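Local coordinates for protein NAD-dependent epimerase/dehydratase (Methanobrevibacter ruminantium, PDB 6DNT) that probably interconverts UDP-N-acetylglucosamine and its C4 epimer with the help of bound NAD, and also binds the bacterial cell-wall intermediate UDP-N-acetylmuramic acid, at residues V53-D58 against A256-A261; N280-I285 against D326-Q331. All coordinates share one frame; numbering follows the deposited sequence.

Two small apolar joints between helices are described here in an NAD-dependent epimerase of the Rossmann type. Interaction 1 closes first along the chain and pairs helix 47-56 with helix 250-262 in the NAD-binding part, the L56 side chain about 9 Å from that of the NAD-binding L109. Interaction 2 follows in series and joins helix 279-289 to the C-terminal helix 328-341, on the side where the UDP-sugar lies. Interactions 1 and 2 have centres 26 Å apart and nearest atoms about 12 Å apart, without touching. Both lie against the large mixed sheet, interaction 1 chiefly at strands 105-108, 147-153 and 199-208, interaction 2 at 244-249 and 277-278, with F208 of strand 199-208 reaching F328.

Interaction 1: residues V53-D58 against A256-A261; sequences VDALID and ANILSA
I258 drives its CD1 methyl between A55 and L56, and that single carbon makes the closest approach to both. It comes within 3.6 Å of A55 CB and 3.7 Å of L56 CD2, while I258 CG1 follows alongside at 3.8 Å from L56 CD2. L56 and I258 run alongside one another, each pointing back toward the other's helix. I258 reaches across because CG1 stands anti to the carbonyl carbon (chi1 -66°) and CD1 continues the chain nearly extended (chi2 166°), carrying the methyl well out from its helix over the 8.3 Å between L56 CA and I258 CA. Shortening L56 to an alanine would probably take the leucine methyl from I258 CG1 and CD1 and open a gap beside F107, which L56 also touches.

Further out, N257, S260 and A261 place the helix that carries I258: all three pack on I149, N257 and A261 also on F107, and N257 gives ND2 to Y204 OH and I253 O. One turn of that helix is locally tied, S260 OG donating to A256 O at 2.7 Å while S260 N reaches the same oxygen from the opposite face of the carbonyl plane. On the other helix, D54 is held by a salt bridge to R211. The contact itself is wholly apolar and buries just 117 Å², so the two helices meet here by apolar packing, with no directed bond to fix their relative position.

Interaction 2: residues N280-I285 against D326-Q331; sequences NRLFEI and DKFEEQ. With EDO (1,2-ethanediol), chain F.
L282 and I285, almost one turn apart in helix 279-289, face F328 in the first turn of helix 328-341, with the backbones nearest at I285 CA and E329 CA, 7.6 Å apart. The 280-285 segment is helical throughout, whereas 326-331 enters its helix through K327 at the N-cap position, and Q331 N bonds back to K327 O as the first turn forms.

F328 bridges the space between the backbones. With CG anti to the backbone N (chi1 -171°), its ring projects toward the other helix and presents an edge. L282 CD1 meets that edge in the ring plane, 3.6 Å from F328 CZ, the two side chains crossing at about a right angle. I285 CD1 sits more loosely at the same edge, 4.2 Å from F328 CE2. Neither methyl lies over the ring, so this is edge packing and not a CH-pi contact with a face. The bound UDP-N-acetylmuramic acid lies about 6 Å from the L282 side chain.

Within the same helix I285 also packs on R281: I285 CG1 lies 3.6 Å above the R281 guanidinium plane, over its centre. R281 NH1 in turn donates to the anti lone pair of E284 OE2 at 2.9 Å (N-H...O angle 147°), a salt bridge that helps fix the flat group over I285. A 1,2-ethanediol, probably from the crystallisation liquor, donates from O2 to N280 O at 2.8 Å.

F328 meets the F208 ring with the planes at about 75°. L282, I285 and F328 share M277 of strand 277-278 as a common neighbour, while V221, I222 and F225 of helix 221-230 and F247 of strand 244-249 pack around L282.

Interaction 1: residues V53-D58 against A256-A261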
ATOM      1  N   VAL A  53     -18.249 -13.041 -15.755  1.00 12.95           N
ATOM      2  CA  VAL A  53     -19.396 -13.888 -15.426  1.00 13.06           C
ATOM      3  C   VAL A  53     -19.930 -14.553 -16.687  1.00 14.18           C
ATOM      4  O   VAL A  53     -20.147 -15.754 -16.683  1.00 14.03           O
ATOM      5  CB  VAL A  53     -20.530 -13.143 -14.695  1.00 13.34           C
ATOM      6  CG1 VAL A  53     -21.718 -14.088 -14.461  1.00 13.50           C
ATOM      7  CG2 VAL A  53     -20.043 -12.602 -13.361  1.00 13.39           C
ATOM      8  N   ASP A  54     -20.128 -13.780 -17.758  1.00 14.26           N
ATOM      9  CA  ASP A  54     -20.639 -14.346 -19.025  1.00 15.71           C
ATOM     10  C   ASP A  54     -19.785 -15.503 -19.515  1.00 16.01           C
ATOM     11  O   ASP A  54     -20.309 -16.497 -20.024  1.00 16.58           O
ATOM     12  CB  ASP A  54     -20.698 -13.286 -20.134  1.00 16.35           C
ATOM     13  CG  ASP A  54     -21.817 -12.268 -19.957  1.00 17.19           C
ATOM     14  OD1 ASP A  54     -22.765 -12.450 -19.156  1.00 18.91           O
ATOM     15  OD2 ASP A  54     -21.754 -11.239 -20.667  1.00 19.25           O
ATOM     16  N   ALA A  55     -18.470 -15.368 -19.387  1.00 16.39           N
ATOM     17  CA  ALA A  55     -17.537 -16.351 -19.925  1.00 17.17           C
ATOM     18  C   ALA A  55     -17.459 -17.630 -19.086  1.00 17.59           C
ATOM     19  O   ALA A  55     -17.063 -18.683 -19.599  1.00 19.89           O
ATOM     20  CB  ALA A  55     -16.161 -15.735 -20.073  1.00 17.03           C
ATOM     21  N   LEU A  56     -17.826 -17.545 -17.810  1.00 17.30           N
ATOM     22  CA  LEU A  56     -17.733 -18.692 -16.900  1.00 17.21           C
ATOM     23  C   LEU A  56     -19.048 -19.419 -16.629  1.00 16.65           C
ATOM     24  O   LEU A  56     -19.034 -20.577 -16.205  1.00 16.98           O
ATOM     25  CB  LEU A  56     -17.171 -18.222 -15.559  1.00 17.31           C
ATOM     26  CG  LEU A  56     -15.707 -17.783 -15.580  1.00 18.37           C
ATOM     27  CD1 LEU A  56     -15.299 -17.293 -14.205  1.00 19.03           C
ATOM     28  CD2 LEU A  56     -14.808 -18.920 -16.050  1.00 19.37           C
ATOM     29  N   ILE A  57     -20.166 -18.728 -16.813  1.00 16.56           N
ATOM     30  CA  ILE A  57     -21.439 -19.156 -16.232  1.00 16.58           C
ATOM     31  C   ILE A  57     -22.019 -20.461 -16.808  1.00 17.42           C
ATOM     32  O   ILE A  57     -22.741 -21.172 -16.099  1.00 17.70           O
ATOM     33  CB  ILE A  57     -22.489 -18.020 -16.306  1.00 16.24           C
ATOM     34  CG1 ILE A  57     -23.683 -18.285 -15.374  1.00 16.32           C
ATOM     35  CG2 ILE A  57     -22.956 -17.769 -17.744  1.00 16.33           C
ATOM     36  CD1 ILE A  57     -23.343 -18.424 -13.905  1.00 16.45           C
ATOM     37  N   ASP A  58     -21.728 -20.775 -18.064  1.00 19.01           N
ATOM     38  CA  ASP A  58     -22.292 -21.996 -18.662  1.00 21.07           C
ATOM     39  C   ASP A  58     -21.728 -23.255 -18.031  1.00 21.77           C
ATOM     40  O   ASP A  58     -22.464 -24.234 -17.853  1.00 21.98           O
ATOM     41  CB  ASP A  58     -22.088 -22.039 -20.182  1.00 22.70           C
ATOM     42  CG  ASP A  58     -23.049 -21.131 -20.932  1.00 24.37           C
ATOM     43  OD1 ASP A  58     -24.079 -20.693 -20.372  1.00 24.51           O
ATOM     44  OD2 ASP A  58     -22.776 -20.864 -22.118  1.00 29.61           O
ATOM     45  N   ALA A 256      -7.893 -12.944 -19.848  1.00 14.65           N
ATOM     46  CA  ALA A 256      -6.711 -12.859 -18.981  1.00 14.36           C
ATOM     47  C   ALA A 256      -7.034 -13.255 -17.544  1.00 13.56           C
ATOM     48  O   ALA A 256      -6.228 -13.903 -16.890  1.00 13.74           O
ATOM     49  CB  ALA A 256      -6.109 -11.455 -19.029  1.00 14.49           C
ATOM     50  N   ASN A 257      -8.211 -12.862 -17.061  1.00 13.15           N
ATOM     51  CA  ASN A 257      -8.639 -13.242 -15.721  1.00 13.21           C
ATOM     52  C   ASN A 257      -8.737 -14.758 -15.593  1.00 13.77           C
ATOM     53  O   ASN A 257      -8.205 -15.355 -14.649  1.00 13.78           O
ATOM     54  CB  ASN A 257      -9.988 -12.601 -15.370  1.00 12.94           C
ATOM     55  CG  ASN A 257      -9.830 -11.282 -14.654  1.00 13.15           C
ATOM     56  OD1 ASN A 257      -9.925 -11.229 -13.439  1.00 12.81           O
ATOM     57  ND2 ASN A 257      -9.570 -10.217 -15.402  1.00 13.14           N
ATOM     58  N   ILE A 258      -9.392 -15.373 -16.572  1.00 14.43           N
ATOM     59  CA  ILE A 258      -9.673 -16.810 -16.526  1.00 15.65           C
ATOM     60  C   ILE A 258      -8.389 -17.618 -16.680  1.00 15.79           C
ATOM     61  O   ILE A 258      -8.170 -18.574 -15.925  1.00 15.60           O
ATOM     62  CB  ILE A 258     -10.736 -17.193 -17.570  1.00 16.57           C
ATOM     63  CG1 ILE A 258     -12.064 -16.524 -17.182  1.00 17.65           C
ATOM     64  CG2 ILE A 258     -10.913 -18.706 -17.638  1.00 16.75           C
ATOM     65  CD1 ILE A 258     -13.117 -16.516 -18.268  1.00 18.56           C
ATOM     66  N   LEU A 259      -7.535 -17.219 -17.612  1.00 15.77           N
ATOM     67  CA  LEU A 259      -6.218 -17.838 -17.769  1.00 16.10           C
ATOM     68  C   LEU A 259      -5.336 -17.691 -16.519  1.00 16.30           C
ATOM     69  O   LEU A 259      -4.599 -18.619 -16.173  1.00 17.27           O
ATOM     70  CB  LEU A 259      -5.503 -17.286 -19.005  1.00 17.01           C
ATOM     71  CG  LEU A 259      -6.103 -17.728 -20.343  1.00 18.14           C
ATOM     72  CD1 LEU A 259      -5.540 -16.913 -21.491  1.00 19.11           C
ATOM     73  CD2 LEU A 259      -5.852 -19.211 -20.582  1.00 18.50           C
ATOM     74  N   SER A 260      -5.427 -16.551 -15.828  1.00 15.61           N
ATOM     75  CA  SER A 260      -4.662 -16.334 -14.598  1.00 15.18           C
ATOM     76  C   SER A 260      -5.093 -17.289 -13.479  1.00 15.51           C
ATOM     77  O   SER A 260      -4.256 -17.765 -12.686  1.00 15.80           O
ATOM     78  CB  SER A 260      -4.811 -14.894 -14.103  1.00 14.92           C
ATOM     79  OG  SER A 260      -4.249 -13.992 -15.028  1.00 15.42           O
ATOM     80  N   ALA A 261      -6.390 -17.541 -13.411  1.00 16.14           N
ATOM     81  CA  ALA A 261      -6.944 -18.456 -12.417  1.00 17.94           C
ATOM     82  C   ALA A 261      -6.405 -19.861 -12.626  1.00 20.35           C
ATOM     83  O   ALA A 261      -6.111 -20.563 -11.659  1.00 22.28           O
ATOM     84  CB  ALA A 261      -8.468 -18.466 -12.482  1.00 18.09           C
TER

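Interaction 2: residues N280-I285 against D326-Q331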
ATOM      1  N   ASN A 280      -6.015  11.589 -31.094  1.00 12.32           N
ATOM      2  CA  ASN A 280      -6.367  12.053 -32.457  1.00 12.71           C
ATOM      3  C   ASN A 280      -6.675  10.909 -33.402  1.00 13.11           C
ATOM      4  O   ASN A 280      -7.658  10.964 -34.139  1.00 13.30           O
ATOM      5  CB  ASN A 280      -5.238  12.914 -33.067  1.00 12.99           C
ATOM      6  CG  ASN A 280      -5.144  14.296 -32.448  1.00 13.36           C
ATOM      7  OD1 ASN A 280      -6.167  14.864 -32.002  1.00 15.53           O
ATOM      8  ND2 ASN A 280      -3.959  14.844 -32.395  1.00 12.71           N
ATOM      9  N   ARG A 281      -5.834   9.882 -33.383  1.00 13.33           N
ATOM     10  CA  ARG A 281      -6.010   8.721 -34.258  1.00 14.47           C
ATOM     11  C   ARG A 281      -7.253   7.940 -33.849  1.00 13.62           C
ATOM     12  O   ARG A 281      -8.015   7.462 -34.704  1.00 13.14           O
ATOM     13  CB  ARG A 281      -4.769   7.826 -34.241  1.00 15.39           C
ATOM     14  CG  ARG A 281      -4.834   6.591 -35.125  1.00 17.30           C
ATOM     15  CD  ARG A 281      -5.100   6.925 -36.591  1.00 19.39           C
ATOM     16  NE  ARG A 281      -5.265   5.701 -37.374  1.00 21.79           N
ATOM     17  CZ  ARG A 281      -6.073   5.554 -38.428  1.00 24.00           C
ATOM     18  NH1 ARG A 281      -6.828   6.558 -38.891  1.00 25.19           N
ATOM     19  NH2 ARG A 281      -6.133   4.365 -39.025  1.00 25.76           N
ATOM     20  N   LEU A 282      -7.470   7.824 -32.539  1.00 12.87           N
ATOM     21  CA  LEU A 282      -8.653   7.150 -32.041  1.00 12.70           C
ATOM     22  C   LEU A 282      -9.931   7.816 -32.573  1.00 12.61           C
ATOM     23  O   LEU A 282     -10.870   7.145 -33.010  1.00 11.98           O
ATOM     24  CB  LEU A 282      -8.676   7.152 -30.512  1.00 12.69           C
ATOM     25  CG  LEU A 282      -9.936   6.581 -29.855  1.00 12.79           C
ATOM     26  CD1 LEU A 282      -9.997   5.085 -30.061  1.00 12.76           C
ATOM     27  CD2 LEU A 282     -10.003   6.955 -28.377  1.00 12.84           C
ATOM     28  N   PHE A 283      -9.965   9.132 -32.518  1.00 12.79           N
ATOM     29  CA  PHE A 283     -11.121   9.863 -32.999  1.00 13.96           C
ATOM     30  C   PHE A 283     -11.360   9.592 -34.495  1.00 14.14           C
ATOM     31  O   PHE A 283     -12.502   9.411 -34.919  1.00 14.24           O
ATOM     32  CB  PHE A 283     -10.963  11.355 -32.751  1.00 14.22           C
ATOM     33  CG  PHE A 283     -12.030  12.153 -33.397  1.00 15.40           C
ATOM     34  CD1 PHE A 283     -13.305  12.163 -32.853  1.00 15.63           C
ATOM     35  CD2 PHE A 283     -11.789  12.822 -34.587  1.00 16.19           C
ATOM     36  CE1 PHE A 283     -14.334  12.858 -33.469  1.00 16.30           C
ATOM     37  CE2 PHE A 283     -12.810  13.522 -35.199  1.00 16.83           C
ATOM     38  CZ  PHE A 283     -14.070  13.546 -34.637  1.00 16.26           C
ATOM     39  N   GLU A 284     -10.286   9.569 -35.277  1.00 15.46           N
ATOM     40  CA  GLU A 284     -10.393   9.271 -36.714  1.00 17.30           C
ATOM     41  C   GLU A 284     -11.002   7.906 -36.933  1.00 16.70           C
ATOM     42  O   GLU A 284     -11.880   7.742 -37.775  1.00 16.71           O
ATOM     43  CB  GLU A 284      -9.037   9.274 -37.402  1.00 20.48           C
ATOM     44  CG  GLU A 284      -8.370  10.619 -37.508  1.00 24.34           C
ATOM     45  CD  GLU A 284      -6.979  10.541 -38.137  1.00 28.31           C
ATOM     46  OE1 GLU A 284      -6.290  11.581 -38.094  1.00 34.20           O
ATOM     47  OE2 GLU A 284      -6.577   9.471 -38.674  1.00 30.00           O
ATOM     48  N   ILE A 285     -10.504   6.918 -36.195  1.00 15.19           N
ATOM     49  CA  ILE A 285     -10.963   5.548 -36.373  1.00 14.99           C
ATOM     50  C   ILE A 285     -12.430   5.400 -35.979  1.00 14.46           C
ATOM     51  O   ILE A 285     -13.201   4.794 -36.713  1.00 15.37           O
ATOM     52  CB  ILE A 285     -10.084   4.539 -35.605  1.00 14.64           C
ATOM     53  CG1 ILE A 285      -8.685   4.502 -36.206  1.00 15.07           C
ATOM     54  CG2 ILE A 285     -10.705   3.153 -35.643  1.00 14.79           C
ATOM     55  CD1 ILE A 285      -7.676   3.759 -35.347  1.00 15.53           C
ATOM     56  N   ASP A 326      -4.624  -7.425 -34.117  1.00 31.74           N
ATOM     57  CA  ASP A 326      -5.178  -6.658 -35.251  1.00 32.25           C
ATOM     58  C   ASP A 326      -6.710  -6.760 -35.333  1.00 30.35           C
ATOM     59  O   ASP A 326      -7.281  -7.039 -36.395  1.00 30.71           O
ATOM     60  CB  ASP A 326      -4.510  -7.123 -36.563  1.00 34.58           C
ATOM     61  CG  ASP A 326      -4.593  -6.080 -37.685  0.80 37.51           C
ATOM     62  OD1 ASP A 326      -4.660  -4.856 -37.409  0.80 38.62           O
ATOM     63  OD2 ASP A 326      -4.568  -6.497 -38.864  0.80 40.39           O
ATOM     64  N   LYS A 327      -7.377  -6.509 -34.205  1.00 26.39           N
ATOM     65  CA  LYS A 327      -8.836  -6.595 -34.124  1.00 24.49           C
ATOM     66  C   LYS A 327      -9.494  -5.328 -33.569  1.00 21.40           C
ATOM     67  O   LYS A 327     -10.657  -5.355 -33.192  1.00 19.66           O
ATOM     68  CB  LYS A 327      -9.234  -7.809 -33.274  1.00 25.87           C
ATOM     69  CG  LYS A 327      -8.941  -9.151 -33.920  1.00 27.68           C
ATOM     70  CD  LYS A 327      -9.960  -9.491 -34.994  1.00 29.09           C
ATOM     71  CE  LYS A 327      -9.782 -10.909 -35.515  0.70 30.10           C
ATOM     72  NZ  LYS A 327     -11.067 -11.455 -36.031  0.70 31.35           N
ATOM     73  N   PHE A 328      -8.784  -4.206 -33.566  1.00 21.21           N
ATOM     74  CA  PHE A 328      -9.317  -2.982 -32.940  1.00 20.84           C
ATOM     75  C   PHE A 328     -10.609  -2.493 -33.579  1.00 20.94           C
ATOM     76  O   PHE A 328     -11.568  -2.183 -32.883  1.00 18.66           O
ATOM     77  CB  PHE A 328      -8.262  -1.876 -32.944  1.00 21.13           C
ATOM     78  CG  PHE A 328      -8.643  -0.665 -32.138  1.00 21.76           C
ATOM     79  CD1 PHE A 328      -8.980  -0.788 -30.794  1.00 20.89           C
ATOM     80  CD2 PHE A 328      -8.648   0.606 -32.708  1.00 22.07           C
ATOM     81  CE1 PHE A 328      -9.324   0.319 -30.041  1.00 21.18           C
ATOM     82  CE2 PHE A 328      -8.979   1.721 -31.950  1.00 22.82           C
ATOM     83  CZ  PHE A 328      -9.318   1.575 -30.610  1.00 21.93           C
ATOM     84  N   GLU A 329     -10.647  -2.442 -34.908  1.00 22.51           N
ATOM     85  CA  GLU A 329     -11.853  -1.994 -35.591  1.00 24.56           C
ATOM     86  C   GLU A 329     -13.039  -2.918 -35.297  1.00 22.40           C
ATOM     87  O   GLU A 329     -14.140  -2.437 -35.029  1.00 22.07           O
ATOM     88  CB  GLU A 329     -11.610  -1.863 -37.104  1.00 28.16           C
ATOM     89  CG  GLU A 329     -12.750  -1.194 -37.862  1.00 32.74           C
ATOM     90  CD  GLU A 329     -12.585  -1.287 -39.371  1.00 36.39           C
ATOM     91  OE1 GLU A 329     -11.457  -1.061 -39.862  1.00 39.47           O
ATOM     92  OE2 GLU A 329     -13.584  -1.593 -40.064  1.00 39.73           O
ATOM     93  N   GLU A 330     -12.813  -4.230 -35.329  1.00 22.15           N
ATOM     94  CA  GLU A 330     -13.867  -5.201 -35.019  1.00 23.12           C
ATOM     95  C   GLU A 330     -14.401  -5.000 -33.599  1.00 20.51           C
ATOM     96  O   GLU A 330     -15.611  -5.005 -33.376  1.00 19.82           O
ATOM     97  CB  GLU A 330     -13.361  -6.637 -35.207  1.00 26.07           C
ATOM     98  CG  GLU A 330     -14.463  -7.686 -35.131  1.00 30.12           C
ATOM     99  CD  GLU A 330     -14.082  -9.055 -35.688  0.70 33.13           C
ATOM    100  OE1 GLU A 330     -12.951  -9.241 -36.183  0.70 35.54           O
ATOM    101  OE2 GLU A 330     -14.940  -9.962 -35.631  0.70 37.42           O
ATOM    102  N   GLN A 331     -13.486  -4.787 -32.655  1.00 19.38           N
ATOM    103  CA  GLN A 331     -13.863  -4.537 -31.257  1.00 18.36           C
ATOM    104  C   GLN A 331     -14.624  -3.229 -31.082  1.00 17.69           C
ATOM    105  O   GLN A 331     -15.621  -3.165 -30.350  1.00 16.78           O
ATOM    106  CB  GLN A 331     -12.626  -4.547 -30.363  1.00 18.18           C
ATOM    107  CG  GLN A 331     -11.969  -5.921 -30.290  1.00 18.11           C
ATOM    108  CD  GLN A 331     -10.539  -5.882 -29.819  1.00 18.16           C
ATOM    109  OE1 GLN A 331      -9.980  -4.816 -29.576  1.00 17.71           O
ATOM    110  NE2 GLN A 331      -9.931  -7.054 -29.688  1.00 19.15           N
TER
HETATM  111  C1  EDO F 405      -8.901  15.730 -35.626  0.50 34.13           C
HETATM  112  O1  EDO F 405      -9.839  15.822 -36.708  0.50 35.64           O
HETATM  113  C2  EDO F 405      -7.899  14.605 -35.873  0.50 33.97           C
HETATM  114  O2  EDO F 405      -8.451  13.342 -35.474  0.50 32.09           O